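PDB 2OOJ: hypothetical protein, which is of unknown function but belongs to the DUF3224 family, which is grouped with the allene oxide cyclase-like beta-barrels. Local coordinates for residues Asp12-Glu18 with Arg32-Thr38; Lys6-Asp12 with Gln124-Ser130. The contacts are given in a common frame with arbitrary orientation. Where two conformers were deposited one is given. Residues are numbered along the deposited sequence.

In the fold
From the N terminus the chain enters strand 5-18, which serves both contacts. Its later half pairs with the next strand, 29-39, in contact 1, a hairpin enclosing 13 residues between the two segments. Its earlier half pairs with the last strand, 124-133, in contact 2, which spans 111 intervening residues; contact 1 is therefore nested inside the loop that contact 2 closes. Asp12 belongs to both, and although the centres lie about 17 Å apart the two touch, Thr38 O being 3.2 Å from Phe11 CB. Joining the first and last strands of one antiparallel sheet is consistent with closure of a barrel, as in the allene oxide cyclase-like clan.

Contact 1: residues Asp12-Glu18 with Arg32-Thr38; sequences DVKLTPE and RMALDKT
An antiparallel beta hairpin joins Asp12-Glu18 to Arg32-Thr38, with segment axes approaching to 4.4 Å and N-to-C directions 150° apart. Both backbones are extended. Hydrogen-bonded pairs are Asp12-Thr38, Lys14-Asp36 and Thr16-Ala34; Val13-Lys37 and Leu15-Leu35 alternate with them as non-hydrogen-bonded pairs, and Pro17-Met33 follows Thr16-Ala34 as a third. The reciprocal bonds are Asp12 N to Thr38 O (3.0 Å) with Thr38 N to Asp12 O (3.1 Å), Lys14 N to Asp36 O (2.8 Å) with Asp36 N to Lys14 O (3.0 Å), and Thr16 N to Ala34 O (2.9 Å) with Ala34 N to Thr16 O (2.8 Å). At the loop end Glu18 N still reaches Arg32 O (2.9 Å), but water 2 bridges Glu18 O (2.5 Å) and Arg32 N (2.9 Å).

On the face of Val13, Leu15 and Pro17, Leu15 (mt) sets CD1 3.3 Å from CE of selenomethionine 33, and Val13 CG2 meets Lys37 CG at 3.6 Å. On the other face water 1 lies 2.9 Å from Lys14 O, 2.6 Å from Thr16 OG1 and 2.8 Å from Asp36 OD2. Glu18 OE1 forms a salt bridge with Arg32 NH1 (3.1 Å), purely electrostatic because the oxygen lies well out of the guanidinium plane.

This second face meets the dimer partner: Tyr21 of the second subunit hydrogen-bonds Asp36 and packs on Glu18 and Ala34. Arg32 also bonds Asn19 O and pairs with Glu50, Lys37 reaches Glu68, and strand 43-55 continues the sheet beyond 32-38, through backbone bonds of Met33, Leu35 and Lys37.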
loop_
_atom_site.group_PDB
_atom_site.type_symbol
_atom_site.label_atom_id
_atom_site.label_comp_id
_atom_site.label_asym_id
_atom_site.label_seq_id
_atom_site.Cartn_x
_atom_site.Cartn_y
_atom_site.Cartn_z
ATOM N N ASP B 12 -19.582 -0.748 5.302
ATOM C CA ASP B 12 -19.851 -1.175 3.924
ATOM C C ASP B 12 -18.867 -0.468 3.030
ATOM O O ASP B 12 -18.448 0.609 3.344
ATOM C CB ASP B 12 -21.292 -0.792 3.552
ATOM C CG ASP B 12 -22.304 -1.419 4.492
ATOM O OD1 ASP B 12 -22.033 -2.544 5.024
ATOM O OD2 ASP B 12 -23.341 -0.779 4.714
ATOM N N VAL B 13 -18.464 -1.103 1.948
ATOM C CA VAL B 13 -17.561 -0.493 0.990
ATOM C C VAL B 13 -18.100 -0.680 -0.418
ATOM O O VAL B 13 -18.684 -1.714 -0.717
ATOM C CB VAL B 13 -16.127 -1.059 1.101
ATOM C CG1 VAL B 13 -16.141 -2.538 0.930
ATOM C CG2 VAL B 13 -15.215 -0.378 0.074
ATOM N N LYS B 14 -17.940 0.357 -1.243
ATOM C CA LYS B 14 -18.192 0.300 -2.680
ATOM C C LYS B 14 -16.893 0.518 -3.426
ATOM O O LYS B 14 -16.232 1.535 -3.228
ATOM C CB LYS B 14 -19.154 1.397 -3.084
ATOM C CG LYS B 14 -19.593 1.343 -4.556
ATOM C CD LYS B 14 -20.177 2.702 -4.967
ATOM C CE LYS B 14 -20.733 2.692 -6.387
ATOM N NZ LYS B 14 -21.407 3.983 -6.724
ATOM N N LEU B 15 -16.564 -0.426 -4.312
ATOM C CA LEU B 15 -15.342 -0.379 -5.110
ATOM C C LEU B 15 -15.721 -0.095 -6.541
ATOM O O LEU B 15 -16.492 -0.860 -7.134
ATOM C CB LEU B 15 -14.624 -1.721 -5.049
ATOM C CG LEU B 15 -14.151 -2.227 -3.679
ATOM C CD1 LEU B 15 -13.478 -3.564 -3.871
ATOM C CD2 LEU B 15 -13.193 -1.271 -3.070
ATOM N N THR B 16 -15.246 1.029 -7.077
ATOM C CA THR B 16 -15.510 1.408 -8.449
ATOM C C THR B 16 -14.253 1.245 -9.297
ATOM O O THR B 16 -13.247 1.913 -9.034
ATOM C CB THR B 16 -15.938 2.836 -8.520
ATOM O OG1 THR B 16 -17.093 3.001 -7.679
ATOM C CG2 THR B 16 -16.245 3.228 -9.974
ATOM N N PRO B 17 -14.302 0.360 -10.321
ATOM C CA PRO B 17 -13.130 0.136 -11.110
ATOM C C PRO B 17 -12.654 1.387 -11.807
ATOM O O PRO B 17 -13.463 2.217 -12.273
ATOM C CB PRO B 17 -13.593 -0.928 -12.118
ATOM C CG PRO B 17 -14.679 -1.619 -11.444
ATOM C CD PRO B 17 -15.399 -0.516 -10.772
ATOM N N GLU B 18 -11.334 1.541 -11.855
ATOM C CA GLU B 18 -10.700 2.615 -12.594
ATOM C C GLU B 18 -9.596 2.002 -13.473
ATOM O O GLU B 18 -9.223 0.828 -13.318
ATOM C CB GLU B 18 -10.094 3.653 -11.641
ATOM C CG GLU B 18 -11.063 4.261 -10.676
ATOM C CD GLU B 18 -10.367 5.131 -9.594
ATOM O OE1 GLU B 18 -9.466 4.634 -8.878
ATOM O OE2 GLU B 18 -10.705 6.319 -9.475
ATOM N N ARG B 32 -6.880 -0.795 -10.268
ATOM C CA ARG B 32 -7.023 0.411 -9.502
ATOM C C ARG B 32 -8.511 0.582 -9.284
ATOM O O ARG B 32 -9.279 0.434 -10.217
ATOM C CB ARG B 32 -6.475 1.630 -10.241
ATOM C CG ARG B 32 -6.620 2.904 -9.410
ATOM C CD ARG B 32 -5.806 4.005 -9.954
ATOM N NE ARG B 32 -6.178 4.350 -11.328
ATOM C CZ ARG B 32 -6.945 5.378 -11.668
ATOM N NH1 ARG B 32 -7.458 6.171 -10.750
ATOM N NH2 ARG B 32 -7.201 5.620 -12.956
HETATM N N MSE B 33 -8.886 0.957 -8.072
HETATM C CA MSE B 33 -10.272 1.186 -7.768
HETATM C C MSE B 33 -10.464 2.382 -6.884
HETATM O O MSE B 33 -9.571 2.791 -6.138
HETATM C CB MSE B 33 -10.857 -0.059 -7.138
HETATM C CG MSE B 33 -10.916 -1.179 -8.134
HETATM SE SE MSE B 33 -12.486 -2.193 -7.934
HETATM C CE MSE B 33 -11.843 -3.369 -6.686
ATOM N N ALA B 34 -11.627 2.992 -7.034
ATOM C CA ALA B 34 -12.031 4.058 -6.155
ATOM C C ALA B 34 -12.756 3.407 -5.018
ATOM O O ALA B 34 -13.528 2.462 -5.211
ATOM C CB ALA B 34 -12.954 5.053 -6.866
ATOM N N LEU B 35 -12.534 3.936 -3.821
ATOM C CA LEU B 35 -13.127 3.365 -2.624
ATOM C C LEU B 35 -14.062 4.382 -2.017
ATOM O O LEU B 35 -13.657 5.520 -1.791
ATOM C CB LEU B 35 -12.057 3.065 -1.575
ATOM C CG LEU B 35 -10.931 2.060 -1.774
ATOM C CD1 LEU B 35 -10.187 1.950 -0.436
ATOM C CD2 LEU B 35 -11.488 0.730 -2.231
ATOM N N ASP B 36 -15.272 3.955 -1.688
ATOM C CA ASP B 36 -16.232 4.762 -0.921
ATOM C C ASP B 36 -16.746 3.872 0.210
ATOM O O ASP B 36 -17.328 2.838 -0.044
ATOM C CB ASP B 36 -17.409 5.260 -1.787
ATOM C CG ASP B 36 -16.993 6.360 -2.767
ATOM O OD1 ASP B 36 -16.850 7.520 -2.356
ATOM O OD2 ASP B 36 -16.759 6.058 -3.949
ATOM N N LYS B 37 -16.494 4.258 1.454
ATOM C CA LYS B 37 -16.888 3.453 2.607
ATOM C C LYS B 37 -17.723 4.247 3.592
ATOM O O LYS B 37 -17.632 5.479 3.657
ATOM C CB LYS B 37 -15.690 2.952 3.407
ATOM C CG LYS B 37 -14.730 2.067 2.722
ATOM C CD LYS B 37 -13.854 1.387 3.827
ATOM C CE LYS B 37 -12.628 0.759 3.231
ATOM N NZ LYS B 37 -11.651 0.352 4.285
ATOM N N THR B 38 -18.549 3.508 4.323
ATOM C CA THR B 38 -19.292 4.016 5.456
ATOM C C THR B 38 -19.032 3.124 6.653
ATOM O O THR B 38 -19.183 1.931 6.569
ATOM C CB THR B 38 -20.811 4.064 5.199
ATOM O OG1 THR B 38 -21.062 4.807 4.002
ATOM C CG2 THR B 38 -21.541 4.723 6.406
HETATM O O HOH W 1 -16.443 3.595 -5.204
HETATM O O HOH W 2 -8.603 -1.460 -12.526
#

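Contact 2: residues Lys6-Asp12 with Gln124-Ser130; sequences KVTGKFD and QHFYEFS
Lys6-Asp12 of the first strand and Gln124-Ser130 of the last run antiparallel, their axes 4.5 Å apart at closest and their directions 137° apart, a strongly twisted pairing. The hydrogen-bonded pair Val7-Phe129 is satisfied both ways: Val7 N to Phe129 O, 3.0 Å, and Phe129 N to Val7 O, 2.8 Å. So is Gly9-Tyr127, with Gly9 N to Tyr127 O at 3.1 Å and Tyr127 N to Gly9 O at 2.8 Å. Lys6-Ser130, Thr8-Glu128 and Lys10-Phe126 are non-hydrogen-bonded pairs.

Towards Gln124 the strands part. Phe11 N still donates to His125 O (3.1 Å), but water 3 makes the return link, donating to Phe11 O (2.9 Å) and accepting from His125 N (3.0 Å). The Gln124 amide NE2 serves two acceptors, His125 O (3.0 Å) and Asp12 OD1 (3.1 Å).

Tyr127, chi1 p, lays its ring face over Gly9 CA, fitting aromatic rescue of glycine; an ideal CB on Gly9 would clash with Tyr127 OH, which bonds Tyr40 O and Leu43 N. Phe11, also p, receives a CH-pi contact from His125 CB, 3.7 Å from its ring centroid. Glu128 bonds Ser119.

The chemistry thus implies a terminal-strand seam held by paired backbone bonds at Val7-Phe129 and Gly9-Tyr127 and, where the strands diverge, by the single direct bond Phe11 N to His125 O, water 3 and the amide of Gln124 reaching Asp12.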
loop_
_atom_site.group_PDB
_atom_site.type_symbol
_atom_site.label_atom_id
_atom_site.label_comp_id
_atom_site.label_asym_id
_atom_site.label_seq_id
_atom_site.Cartn_x
_atom_site.Cartn_y
_atom_site.Cartn_z
ATOM N N LYS B 6 -10.404 -0.351 22.125
ATOM C CA LYS B 6 -10.761 -1.157 20.949
ATOM C C LYS B 6 -12.257 -1.132 20.771
ATOM O O LYS B 6 -12.999 -1.533 21.686
ATOM C CB LYS B 6 -10.278 -2.599 21.104
ATOM C CG LYS B 6 -10.699 -3.507 19.922
ATOM C CD LYS B 6 -9.815 -4.748 19.834
ATOM C CE LYS B 6 -10.537 -5.918 19.208
ATOM N NZ LYS B 6 -11.251 -6.753 20.226
ATOM N N VAL B 7 -12.689 -0.611 19.629
ATOM C CA VAL B 7 -14.083 -0.485 19.271
ATOM C C VAL B 7 -14.330 -1.322 18.038
ATOM O O VAL B 7 -13.454 -1.453 17.204
ATOM C CB VAL B 7 -14.513 0.974 18.993
ATOM C CG1 VAL B 7 -14.403 1.842 20.267
ATOM C CG2 VAL B 7 -13.716 1.607 17.856
ATOM N N THR B 8 -15.527 -1.872 17.952
ATOM C CA THR B 8 -15.941 -2.767 16.864
ATOM C C THR B 8 -17.270 -2.291 16.281
ATOM O O THR B 8 -18.146 -1.757 16.987
ATOM C CB THR B 8 -16.108 -4.223 17.330
ATOM O OG1 THR B 8 -14.878 -4.674 17.902
ATOM C CG2 THR B 8 -16.445 -5.170 16.110
ATOM N N GLY B 9 -17.441 -2.504 14.990
ATOM C CA GLY B 9 -18.634 -2.014 14.305
ATOM C C GLY B 9 -18.674 -2.430 12.852
ATOM O O GLY B 9 -17.715 -3.001 12.360
ATOM N N LYS B 10 -19.793 -2.149 12.191
ATOM C CA LYS B 10 -20.006 -2.539 10.797
ATOM C C LYS B 10 -19.399 -1.503 9.862
ATOM O O LYS B 10 -19.275 -0.349 10.205
ATOM C CB LYS B 10 -21.507 -2.642 10.520
ATOM C CG LYS B 10 -22.185 -3.648 11.431
ATOM C CD LYS B 10 -23.648 -3.898 11.067
ATOM C CE LYS B 10 -24.133 -5.141 11.837
ATOM N NZ LYS B 10 -25.571 -5.488 11.583
ATOM N N PHE B 11 -18.980 -1.923 8.686
ATOM C CA PHE B 11 -18.782 -0.983 7.596
ATOM C C PHE B 11 -19.206 -1.598 6.253
ATOM O O PHE B 11 -19.217 -2.804 6.107
ATOM C CB PHE B 11 -17.346 -0.469 7.539
ATOM C CG PHE B 11 -16.346 -1.476 7.095
ATOM C CD1 PHE B 11 -15.758 -2.342 7.996
ATOM C CD2 PHE B 11 -15.964 -1.553 5.764
ATOM C CE1 PHE B 11 -14.802 -3.246 7.575
ATOM C CE2 PHE B 11 -15.028 -2.481 5.317
ATOM C CZ PHE B 11 -14.439 -3.325 6.216
ATOM N N ASP B 12 -19.582 -0.748 5.302
ATOM C CA ASP B 12 -19.851 -1.175 3.924
ATOM C C ASP B 12 -18.867 -0.468 3.030
ATOM O O ASP B 12 -18.448 0.609 3.344
ATOM C CB ASP B 12 -21.292 -0.792 3.552
ATOM C CG ASP B 12 -22.304 -1.419 4.492
ATOM O OD1 ASP B 12 -22.033 -2.544 5.024
ATOM O OD2 ASP B 12 -23.341 -0.779 4.714
ATOM N N GLN B 124 -21.328 -9.612 6.445
ATOM C CA GLN B 124 -21.165 -8.228 6.871
ATOM C C GLN B 124 -19.725 -8.002 7.333
ATOM O O GLN B 124 -19.212 -8.742 8.158
ATOM C CB GLN B 124 -22.137 -7.915 8.010
ATOM C CG GLN B 124 -21.996 -6.530 8.663
ATOM C CD GLN B 124 -22.388 -5.418 7.717
ATOM O OE1 GLN B 124 -23.523 -5.367 7.278
ATOM N NE2 GLN B 124 -21.449 -4.534 7.380
ATOM N N HIS B 125 -19.087 -6.997 6.761
ATOM C CA HIS B 125 -17.764 -6.560 7.204
ATOM C C HIS B 125 -17.848 -5.796 8.492
ATOM O O HIS B 125 -18.769 -4.990 8.671
ATOM C CB HIS B 125 -17.117 -5.665 6.168
ATOM C CG HIS B 125 -16.646 -6.407 4.977
ATOM N ND1 HIS B 125 -15.600 -7.302 5.033
ATOM C CD2 HIS B 125 -17.124 -6.455 3.715
ATOM C CE1 HIS B 125 -15.433 -7.846 3.838
ATOM N NE2 HIS B 125 -16.348 -7.352 3.023
ATOM N N PHE B 126 -16.859 -6.048 9.348
ATOM C CA PHE B 126 -16.723 -5.412 10.635
ATOM C C PHE B 126 -15.306 -4.891 10.752
ATOM O O PHE B 126 -14.347 -5.531 10.296
ATOM C CB PHE B 126 -16.965 -6.408 11.777
ATOM C CG PHE B 126 -18.405 -6.763 11.963
ATOM C CD1 PHE B 126 -18.979 -7.731 11.187
ATOM C CD2 PHE B 126 -19.174 -6.123 12.911
ATOM C CE1 PHE B 126 -20.307 -8.051 11.345
ATOM C CE2 PHE B 126 -20.494 -6.446 13.072
ATOM C CZ PHE B 126 -21.062 -7.404 12.271
ATOM N N TYR B 127 -15.191 -3.772 11.414
ATOM C CA TYR B 127 -13.888 -3.211 11.792
ATOM C C TYR B 127 -13.679 -3.440 13.289
ATOM O O TYR B 127 -14.643 -3.438 14.074
ATOM C CB TYR B 127 -13.830 -1.708 11.471
ATOM C CG TYR B 127 -14.786 -0.870 12.271
ATOM C CD1 TYR B 127 -14.436 -0.376 13.541
ATOM C CD2 TYR B 127 -16.022 -0.514 11.746
ATOM C CE1 TYR B 127 -15.325 0.381 14.256
ATOM C CE2 TYR B 127 -16.924 0.213 12.471
ATOM C CZ TYR B 127 -16.565 0.682 13.727
ATOM O OH TYR B 127 -17.479 1.421 14.433
ATOM N N GLU B 128 -12.417 -3.655 13.667
ATOM C CA GLU B 128 -11.975 -3.698 15.034
ATOM C C GLU B 128 -10.838 -2.678 15.111
ATOM O O GLU B 128 -9.796 -2.891 14.525
ATOM C CB GLU B 128 -11.484 -5.085 15.416
ATOM C CG GLU B 128 -12.573 -6.176 15.502
ATOM C CD GLU B 128 -12.889 -6.883 14.164
ATOM O OE1 GLU B 128 -11.967 -7.251 13.411
ATOM O OE2 GLU B 128 -14.084 -7.098 13.880
ATOM N N PHE B 129 -11.067 -1.561 15.797
ATOM C CA PHE B 129 -10.158 -0.411 15.725
ATOM C C PHE B 129 -9.577 -0.158 17.096
ATOM O O PHE B 129 -10.325 0.128 18.025
ATOM C CB PHE B 129 -10.943 0.807 15.165
ATOM C CG PHE B 129 -10.112 2.041 14.915
ATOM C CD1 PHE B 129 -8.797 1.966 14.464
ATOM C CD2 PHE B 129 -10.676 3.289 15.043
ATOM C CE1 PHE B 129 -8.067 3.124 14.218
ATOM C CE2 PHE B 129 -9.940 4.432 14.790
ATOM C CZ PHE B 129 -8.639 4.334 14.367
ATOM N N SER B 130 -8.257 -0.355 17.223
ATOM C CA SER B 130 -7.529 -0.116 18.459
ATOM C C SER B 130 -6.784 1.198 18.347
ATOM O O SER B 130 -5.894 1.349 17.511
ATOM C CB SER B 130 -6.556 -1.268 18.732
ATOM O OG SER B 130 -7.250 -2.478 18.568
HETATM O O HOH W 3 -20.058 -5.170 4.592
#